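Long-range contact in 2-oxo-1,2-dihydroquinoline 8-monooxygenase, oxygenase component (Pseudomonas putida, PDB 1Z02), which probably acts as the oxygenase component of a Rieske-type monooxygenase that hydroxylates 2-oxo-1,2-dihydroquinoline at carbon 8, using a [2Fe-2S] cluster and a mononuclear iron: residues A166-P174 with S295-E305. Numbering follows the deposited sequence.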
# COMPACT_ATOMS: atom_id res chain seq x y z
N ALA A 166 29.88 9.22 -24.00
CA ALA A 166 30.92 8.22 -23.88
C ALA A 166 31.46 8.10 -22.45
O ALA A 166 31.81 7.01 -22.00
CB ALA A 166 32.07 8.55 -24.85
N HIS A 167 31.51 9.23 -21.74
CA HIS A 167 32.02 9.22 -20.37
C HIS A 167 31.19 8.37 -19.41
O HIS A 167 31.68 7.96 -18.35
CB HIS A 167 32.14 10.64 -19.83
CG HIS A 167 33.31 11.40 -20.37
ND1 HIS A 167 33.76 12.58 -19.81
CD2 HIS A 167 34.12 11.15 -21.42
CE1 HIS A 167 34.79 13.03 -20.50
NE2 HIS A 167 35.03 12.18 -21.48
N ASP A 168 29.94 8.10 -19.76
CA ASP A 168 29.06 7.28 -18.93
C ASP A 168 28.69 5.97 -19.63
O ASP A 168 27.64 5.39 -19.36
CB ASP A 168 27.79 8.05 -18.55
CG ASP A 168 28.03 9.10 -17.48
OD1 ASP A 168 27.08 9.83 -17.13
OD2 ASP A 168 29.17 9.19 -16.98
N LEU A 169 29.56 5.54 -20.54
CA LEU A 169 29.35 4.30 -21.29
C LEU A 169 30.57 3.42 -21.05
O LEU A 169 31.66 3.93 -20.80
CB LEU A 169 29.18 4.62 -22.77
CG LEU A 169 27.83 4.26 -23.42
CD1 LEU A 169 26.70 4.52 -22.51
CD2 LEU A 169 27.67 4.98 -24.71
N PRO A 170 30.41 2.09 -21.12
CA PRO A 170 31.56 1.19 -20.90
C PRO A 170 32.78 1.49 -21.76
O PRO A 170 32.68 2.20 -22.76
CB PRO A 170 30.97 -0.19 -21.20
CG PRO A 170 29.53 -0.03 -20.78
CD PRO A 170 29.17 1.33 -21.33
N PHE A 171 33.93 0.95 -21.35
CA PHE A 171 35.20 1.14 -22.06
C PHE A 171 35.05 0.60 -23.48
O PHE A 171 34.44 -0.44 -23.68
CB PHE A 171 36.34 0.39 -21.36
CG PHE A 171 36.44 0.69 -19.89
CD1 PHE A 171 35.96 -0.22 -18.95
CD2 PHE A 171 37.00 1.89 -19.44
CE1 PHE A 171 36.03 0.06 -17.58
CE2 PHE A 171 37.07 2.18 -18.08
CZ PHE A 171 36.58 1.26 -17.15
N ARG A 172 35.62 1.31 -24.46
CA ARG A 172 35.53 0.90 -25.86
C ARG A 172 36.75 0.16 -26.36
O ARG A 172 37.87 0.43 -25.92
CB ARG A 172 35.30 2.13 -26.75
CG ARG A 172 34.10 2.97 -26.37
CD ARG A 172 33.95 4.19 -27.25
NE ARG A 172 33.65 3.85 -28.63
CZ ARG A 172 33.31 4.74 -29.56
NH1 ARG A 172 33.05 4.35 -30.80
NH2 ARG A 172 33.22 6.03 -29.25
N PHE A 173 36.52 -0.79 -27.27
CA PHE A 173 37.58 -1.58 -27.90
C PHE A 173 37.36 -1.44 -29.41
O PHE A 173 36.23 -1.25 -29.85
CB PHE A 173 37.47 -3.06 -27.51
CG PHE A 173 37.69 -3.32 -26.05
CD1 PHE A 173 36.62 -3.29 -25.16
CD2 PHE A 173 38.97 -3.57 -25.56
CE1 PHE A 173 36.83 -3.49 -23.80
CE2 PHE A 173 39.18 -3.77 -24.20
CZ PHE A 173 38.11 -3.73 -23.32
N PRO A 174 38.43 -1.57 -30.21
CA PRO A 174 39.82 -1.83 -29.84
C PRO A 174 40.57 -0.67 -29.18
O PRO A 174 41.70 -0.84 -28.74
CB PRO A 174 40.45 -2.23 -31.17
CG PRO A 174 39.75 -1.34 -32.12
CD PRO A 174 38.31 -1.43 -31.67
N SER A 295 32.82 -5.83 -16.72
CA SER A 295 33.33 -4.58 -16.18
C SER A 295 32.11 -3.71 -15.87
O SER A 295 31.02 -3.95 -16.39
CB SER A 295 34.23 -3.88 -17.21
OG SER A 295 33.57 -3.68 -18.45
N VAL A 296 32.30 -2.72 -15.00
CA VAL A 296 31.20 -1.83 -14.64
C VAL A 296 31.70 -0.39 -14.48
O VAL A 296 32.76 -0.15 -13.90
CB VAL A 296 30.50 -2.31 -13.33
CG1 VAL A 296 31.50 -2.34 -12.18
CG2 VAL A 296 29.30 -1.41 -13.00
N VAL A 297 30.94 0.55 -15.02
CA VAL A 297 31.29 1.96 -14.95
C VAL A 297 30.10 2.78 -14.46
O VAL A 297 28.94 2.35 -14.58
CB VAL A 297 31.71 2.51 -16.35
CG1 VAL A 297 32.94 1.78 -16.84
CG2 VAL A 297 30.56 2.34 -17.34
N LEU A 298 30.37 3.97 -13.92
CA LEU A 298 29.30 4.85 -13.46
C LEU A 298 28.47 5.23 -14.70
O LEU A 298 29.00 5.35 -15.79
CB LEU A 298 29.88 6.12 -12.82
CG LEU A 298 30.32 6.01 -11.35
CD1 LEU A 298 31.18 7.21 -10.95
CD2 LEU A 298 29.10 5.92 -10.47
N PRO A 299 27.15 5.43 -14.53
CA PRO A 299 26.35 5.38 -13.30
C PRO A 299 25.96 3.98 -12.83
O PRO A 299 25.18 3.84 -11.88
CB PRO A 299 25.12 6.21 -13.66
CG PRO A 299 24.90 5.84 -15.08
CD PRO A 299 26.32 5.88 -15.67
N GLY A 300 26.52 2.97 -13.48
CA GLY A 300 26.22 1.59 -13.13
C GLY A 300 25.86 0.83 -14.39
O GLY A 300 24.74 0.31 -14.53
N VAL A 301 26.81 0.76 -15.32
CA VAL A 301 26.60 0.09 -16.60
C VAL A 301 27.50 -1.13 -16.76
O VAL A 301 28.72 -1.02 -16.67
CB VAL A 301 26.85 1.05 -17.79
CG1 VAL A 301 26.24 0.48 -19.05
CG2 VAL A 301 26.28 2.42 -17.49
N LEU A 302 26.88 -2.28 -17.00
CA LEU A 302 27.60 -3.53 -17.17
C LEU A 302 27.96 -3.84 -18.62
O LEU A 302 27.20 -3.52 -19.53
CB LEU A 302 26.77 -4.69 -16.61
CG LEU A 302 27.36 -6.09 -16.81
CD1 LEU A 302 28.47 -6.31 -15.79
CD2 LEU A 302 26.27 -7.14 -16.63
N MET A 303 29.13 -4.44 -18.81
CA MET A 303 29.58 -4.86 -20.13
C MET A 303 30.07 -6.28 -20.00
O MET A 303 30.92 -6.57 -19.16
CB MET A 303 30.71 -3.99 -20.67
CG MET A 303 31.38 -4.61 -21.91
SD MET A 303 32.42 -3.50 -22.90
CE MET A 303 33.82 -3.26 -21.81
N VAL A 304 29.53 -7.17 -20.82
CA VAL A 304 29.94 -8.57 -20.82
C VAL A 304 30.50 -8.88 -22.20
O VAL A 304 29.75 -9.22 -23.12
CB VAL A 304 28.76 -9.51 -20.55
CG1 VAL A 304 29.28 -10.89 -20.19
CG2 VAL A 304 27.88 -8.97 -19.43
N GLU A 305 31.82 -8.73 -22.35
CA GLU A 305 32.50 -8.99 -23.62
C GLU A 305 32.37 -10.45 -24.02
O GLU A 305 32.36 -11.34 -23.18
CB GLU A 305 33.99 -8.63 -23.50
CG GLU A 305 34.23 -7.20 -23.06
CD GLU A 305 35.68 -6.93 -22.73
OE1 GLU A 305 35.95 -6.40 -21.63
OE2 GLU A 305 36.55 -7.25 -23.58
O HOH W 1 31.50 6.35 -16.12
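M303 runs from P170 to F173 along the loop 166-174. Its CB packs on P170 CB at 3.8 Å; CG stands anti to the backbone N (chi1 167°), which carries the chain on along the loop and brings SD into van der Waals contact with F171 O. A bend at chi3 (71°) then sets CE against F171 O, again in van der Waals contact, and 3.6 Å from F173 CE1, at the edge of that ring and close to its plane. P170 also meets V301, its CG 3.8 Å from V301 CG1. V297 divides its methyls: CG1 sits over one face of the F171 ring, 4.0 Å from the centroid, a CH-pi contact, while CG2 reaches P170 N. The E305 carboxylate lies over one face of the F173 ring, offset toward its CE1-CZ rim, the two planes 34° apart; OE1 is salt-bridged to R293 and OE2 hydrogen-bonded to W185. An alanine in place of E305 would probably deprive R293 and W185 of this carboxylate and remove its cover from the rim of the F173 ring. A water within hydrogen-bonding distance of H167 O and L298 O bridges the backbones. The hairpin 293-305, with a classic beta bulge where G300 and V301 face V297, lies between strands 261-264 and 313-320 of the catalytic domain's antiparallel sheet, and helix 392-404 meets V296 and L298.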